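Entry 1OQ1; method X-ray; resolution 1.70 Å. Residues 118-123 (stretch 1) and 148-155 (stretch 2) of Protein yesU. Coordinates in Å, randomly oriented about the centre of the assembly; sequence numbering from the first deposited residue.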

ATOM      1  N   SER A 118       3.335  -4.342   3.818  1.00  5.64           N
ATOM      2  CA  SER A 118       2.340  -4.502   4.866  1.00  6.94           C
ATOM      3  C   SER A 118       2.759  -3.767   6.128  1.00  5.99           C
ATOM      4  O   SER A 118       3.939  -3.736   6.488  1.00  6.28           O
ATOM      5  CB  SER A 118       2.138  -5.987   5.172  1.00  8.63           C
ATOM      6  OG  SER A 118       3.382  -6.609   5.441  1.00 11.21           O
ATOM      7  N   TYR A 119       1.779  -3.157   6.784  1.00  5.25           N
ATOM      8  CA  TYR A 119       2.011  -2.427   8.022  1.00  5.45           C
ATOM      9  C   TYR A 119       0.791  -2.642   8.914  1.00  5.01           C
ATOM     10  O   TYR A 119      -0.278  -3.010   8.434  1.00  5.82           O
ATOM     11  CB  TYR A 119       2.262  -0.943   7.731  1.00  5.23           C
ATOM     12  CG  TYR A 119       1.148  -0.231   7.003  1.00  5.77           C
ATOM     13  CD1 TYR A 119       0.180   0.488   7.705  1.00  5.56           C
ATOM     14  CD2 TYR A 119       1.088  -0.232   5.609  1.00  6.54           C
ATOM     15  CE1 TYR A 119      -0.814   1.195   7.043  1.00  6.73           C
ATOM     16  CE2 TYR A 119       0.097   0.473   4.933  1.00  7.45           C
ATOM     17  CZ  TYR A 119      -0.849   1.187   5.654  1.00  6.72           C
ATOM     18  OH  TYR A 119      -1.808   1.908   4.985  1.00  7.46           O
ATOM     19  N   PHE A 120       0.949  -2.407  10.210  1.00  4.61           N
ATOM     20  CA  PHE A 120      -0.121  -2.690  11.164  1.00  5.93           C
ATOM     21  C   PHE A 120      -0.548  -4.137  10.901  1.00  6.63           C
ATOM     22  O   PHE A 120      -1.717  -4.427  10.631  1.00  6.60           O
ATOM     23  CB  PHE A 120      -1.329  -1.766  10.995  1.00  5.97           C
ATOM     24  CG  PHE A 120      -2.273  -1.798  12.175  1.00  5.72           C
ATOM     25  CD1 PHE A 120      -1.973  -1.097  13.341  1.00  5.49           C
ATOM     26  CD2 PHE A 120      -3.420  -2.583  12.148  1.00  5.35           C
ATOM     27  CE1 PHE A 120      -2.800  -1.176  14.465  1.00  6.80           C
ATOM     28  CE2 PHE A 120      -4.257  -2.674  13.268  1.00  6.48           C
ATOM     29  CZ  PHE A 120      -3.945  -1.969  14.430  1.00  7.28           C
ATOM     30  N   ARG A 121       0.424  -5.043  10.954  1.00  7.10           N
ATOM     31  CA  ARG A 121       0.158  -6.458  10.725  1.00  6.14           C
ATOM     32  C   ARG A 121      -0.316  -7.019  12.056  1.00  5.91           C
ATOM     33  O   ARG A 121       0.494  -7.465  12.869  1.00  5.33           O
ATOM     34  CB  ARG A 121       1.440  -7.161  10.277  1.00  7.89           C
ATOM     35  CG  ARG A 121       2.124  -6.478   9.103  1.00  7.03           C
ATOM     36  CD  ARG A 121       3.428  -7.169   8.731  1.00  8.61           C
ATOM     37  NE  ARG A 121       3.212  -8.527   8.238  1.00 12.77           N
ATOM     38  CZ  ARG A 121       3.544  -9.635   8.894  1.00 12.74           C
ATOM     39  NH1 ARG A 121       4.118  -9.571  10.092  1.00 11.93           N
ATOM     40  NH2 ARG A 121       3.306 -10.816   8.342  1.00 14.66           N
ATOM     41  N   ARG A 122      -1.628  -6.982  12.277  1.00  6.08           N
ATOM     42  CA  ARG A 122      -2.199  -7.441  13.538  1.00  6.27           C
ATOM     43  C   ARG A 122      -3.398  -8.380  13.358  1.00  7.26           C
ATOM     44  O   ARG A 122      -4.298  -8.402  14.194  1.00  7.60           O
ATOM     45  CB  ARG A 122      -2.641  -6.226  14.368  1.00  7.39           C
ATOM     46  CG  ARG A 122      -1.669  -5.041  14.348  1.00  7.83           C
ATOM     47  CD  ARG A 122      -0.345  -5.349  15.049  1.00  8.05           C
ATOM     48  NE  ARG A 122       0.658  -4.333  14.730  1.00  7.12           N
ATOM     49  CZ  ARG A 122       0.741  -3.140  15.311  1.00  8.95           C
ATOM     50  NH1 ARG A 122      -0.115  -2.796  16.266  1.00  7.10           N
ATOM     51  NH2 ARG A 122       1.667  -2.275  14.912  1.00  8.14           N
ATOM     52  N   LYS A 123      -3.408  -9.150  12.277  1.00  8.01           N
ATOM     53  CA  LYS A 123      -4.507 -10.072  12.007  1.00  8.19           C
ATOM     54  C   LYS A 123      -4.409 -11.356  12.831  1.00  8.98           C
ATOM     55  O   LYS A 123      -5.408 -11.819  13.383  1.00 11.02           O
ATOM     56  CB  LYS A 123      -4.540 -10.418  10.511  1.00  8.29           C
ATOM     57  CG  LYS A 123      -5.470 -11.570  10.124  1.00  7.48           C
ATOM     58  CD  LYS A 123      -6.940 -11.253  10.392  1.00  8.51           C
ATOM     59  CE  LYS A 123      -7.821 -12.426   9.975  1.00 10.79           C
ATOM     60  NZ  LYS A 123      -9.273 -12.144  10.150  1.00 10.32           N
TER
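Stretch 2 148-155: ADPLPSPD

A single carboxylate oxygen, OD2 of Asp149, gathers much of the polar chemistry of this contact. It accepts a hydrogen bond from the backbone of Phe120 (N to OD2, 2.9 Å), forms a salt bridge with Arg122 (NH2 to OD2, 3.0 Å, weak when judged as a hydrogen bond), and accepts a hydrogen bond from water 1 (water O to OD2, 2.7 Å). That water in turn accepts from Arg121 N and from Arg122 NE, each 3.0 Å from the water oxygen, so it ties the residues just after the bend to the same carboxylate.

The donors come from residues at and just after a corner in stretch 1. Stretch 1 enters as a strand through Ser118 and Tyr119, then turns a corner at Phe120, whose phi/psi of 52/55 lies in the left-handed region, before continuing as a weakly bonded strand around Arg121 and Arg122. Stretch 2 crosses as an irregular, proline-rich segment, mostly loop, that enters a 3-10 segment at Pro154. The end-to-end directions of the touching parts lie 55° apart, so the chains cross obliquely. Tyr119 has its CA 7.0 Å from the CA of Asp149, and the CA of Phe120 is 6.5 Å from that of Leu151. No backbone-to-backbone hydrogen bond joins the two stretches; side chains do the bridging.

Aspartate suits its place because its short side chain, directed toward stretch 1 with chi1 in t, brings a charged acceptor to the corner. Its other oxygen is also used: Leu151 N donates to Asp149 OD1 at 2.9 Å, a bond that spans Pro150 and braces the loop from within. Pro150, which lacks a backbone N-H to donate, points its CA-to-CB bond away from stretch 1 and makes no contact with it.

Arg122 reaches across with a long, charged side chain. Its NH2 donates to Leu151 O at 2.7 Å with a nearly straight angle of 162°, while NH1 adds a weak bond to the same oxygen at 3.4 Å. Both Leu151 O and Asp149 OD2 lie at the edge of the guanidinium, near its plane, where the N-H bonds point. A planar, charged group with several donors can thus hold a carboxylate and a carbonyl at once, which is useful in a buried position.

Leu151 supplies the apolar counterpart. Its CA-to-CB bond points toward stretch 1, and CD1 lies 4.0 Å from Tyr119 CD1, at the edge of that ring, and 4.1 Å from Phe120 CB. Phe120 starts out sideways, but with chi1 in t the end of its side chain comes nearer to stretch 2. The ring presents its edge: CE1 approaches Pro152 O at 3.3 Å, and CZ packs against Pro154 CD at 4.0 Å. An aromatic edge, slightly positive at its hydrogens, accommodates a carbonyl oxygen well, and the proline ring offers a compact apolar surface. Together the stretches bury 302 Å², both sides summed.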

ATOM      1  N   ALA A 148      10.807  -3.039  12.278  1.00  5.26           N
ATOM      2  CA  ALA A 148       9.848  -2.985  13.377  1.00  5.05           C
ATOM      3  C   ALA A 148       8.767  -1.943  13.074  1.00  5.18           C
ATOM      4  O   ALA A 148       9.036  -0.938  12.418  1.00  6.09           O
ATOM      5  CB  ALA A 148      10.566  -2.638  14.689  1.00  5.45           C
ATOM      6  N   ASP A 149       7.553  -2.187  13.565  1.00  4.63           N
ATOM      7  CA  ASP A 149       6.409  -1.295  13.348  1.00  4.58           C
ATOM      8  C   ASP A 149       6.089  -0.490  14.616  1.00  5.61           C
ATOM      9  O   ASP A 149       5.662  -1.060  15.622  1.00  6.50           O
ATOM     10  CB  ASP A 149       5.190  -2.144  12.948  1.00  5.56           C
ATOM     11  CG  ASP A 149       3.972  -1.311  12.576  1.00  6.50           C
ATOM     12  OD1 ASP A 149       4.028  -0.066  12.662  1.00  7.30           O
ATOM     13  OD2 ASP A 149       2.945  -1.916  12.198  1.00  6.82           O
ATOM     14  N   PRO A 150       6.266   0.845  14.576  1.00  5.96           N
ATOM     15  CA  PRO A 150       5.994   1.715  15.729  1.00  6.93           C
ATOM     16  C   PRO A 150       4.510   1.994  15.985  1.00  7.36           C
ATOM     17  O   PRO A 150       4.149   2.552  17.019  1.00  7.49           O
ATOM     18  CB  PRO A 150       6.754   2.989  15.379  1.00  7.24           C
ATOM     19  CG  PRO A 150       6.538   3.074  13.899  1.00  6.97           C
ATOM     20  CD  PRO A 150       6.783   1.637  13.442  1.00  6.27           C
ATOM     21  N   LEU A 151       3.657   1.623  15.038  1.00  6.10           N
ATOM     22  CA  LEU A 151       2.226   1.853  15.196  1.00  5.67           C
ATOM     23  C   LEU A 151       1.690   1.086  16.398  1.00  5.78           C
ATOM     24  O   LEU A 151       1.951  -0.106  16.554  1.00  5.90           O
ATOM     25  CB  LEU A 151       1.478   1.418  13.940  1.00  5.38           C
ATOM     26  CG  LEU A 151       1.702   2.247  12.677  1.00  4.62           C
ATOM     27  CD1 LEU A 151       1.061   1.530  11.499  1.00  5.27           C
ATOM     28  CD2 LEU A 151       1.106   3.641  12.848  1.00  7.71           C
ATOM     29  N   PRO A 152       0.933   1.766  17.264  1.00  7.66           N
ATOM     30  CA  PRO A 152       0.377   1.106  18.444  1.00  7.63           C
ATOM     31  C   PRO A 152      -0.945   0.450  18.099  1.00  8.12           C
ATOM     32  O   PRO A 152      -1.392   0.502  16.954  1.00  8.88           O
ATOM     33  CB  PRO A 152       0.178   2.264  19.407  1.00  8.52           C
ATOM     34  CG  PRO A 152      -0.329   3.343  18.474  1.00  9.27           C
ATOM     35  CD  PRO A 152       0.628   3.212  17.277  1.00  6.68           C
ATOM     36  N   SER A 153      -1.554  -0.182  19.098  1.00  7.55           N
ATOM     37  CA  SER A 153      -2.869  -0.777  18.930  1.00  7.83           C
ATOM     38  C   SER A 153      -3.790   0.446  18.973  1.00  6.54           C
ATOM     39  O   SER A 153      -3.388   1.510  19.458  1.00  7.54           O
ATOM     40  CB  SER A 153      -3.160  -1.737  20.086  1.00  7.57           C
ATOM     41  OG  SER A 153      -2.550  -1.288  21.282  1.00  8.74           O
ATOM     42  N   PRO A 154      -5.024   0.323  18.468  1.00  7.66           N
ATOM     43  CA  PRO A 154      -5.961   1.451  18.461  1.00  8.50           C
ATOM     44  C   PRO A 154      -6.181   2.160  19.790  1.00  7.75           C
ATOM     45  O   PRO A 154      -6.331   3.380  19.819  1.00  8.52           O
ATOM     46  CB  PRO A 154      -7.246   0.833  17.914  1.00  7.95           C
ATOM     47  CG  PRO A 154      -6.731  -0.244  17.009  1.00  8.05           C
ATOM     48  CD  PRO A 154      -5.626  -0.862  17.833  1.00  6.31           C
ATOM     49  N   ASP A 155      -6.198   1.405  20.885  1.00  8.66           N
ATOM     50  CA  ASP A 155      -6.423   2.000  22.200  1.00  8.97           C
ATOM     51  C   ASP A 155      -5.437   3.103  22.582  1.00  9.95           C
ATOM     52  O   ASP A 155      -5.811   4.064  23.258  1.00  9.66           O
ATOM     53  CB  ASP A 155      -6.454   0.909  23.288  1.00 10.84           C
ATOM     54  CG  ASP A 155      -5.190   0.060  23.327  1.00 14.12           C
ATOM     55  OD1 ASP A 155      -4.327   0.200  22.435  1.00 13.89           O
ATOM     56  OD2 ASP A 155      -5.068  -0.767  24.258  1.00 14.99           O
TER
HETATM   57  O   HOH W   1       2.817  -4.539  12.612  1.00  8.00           O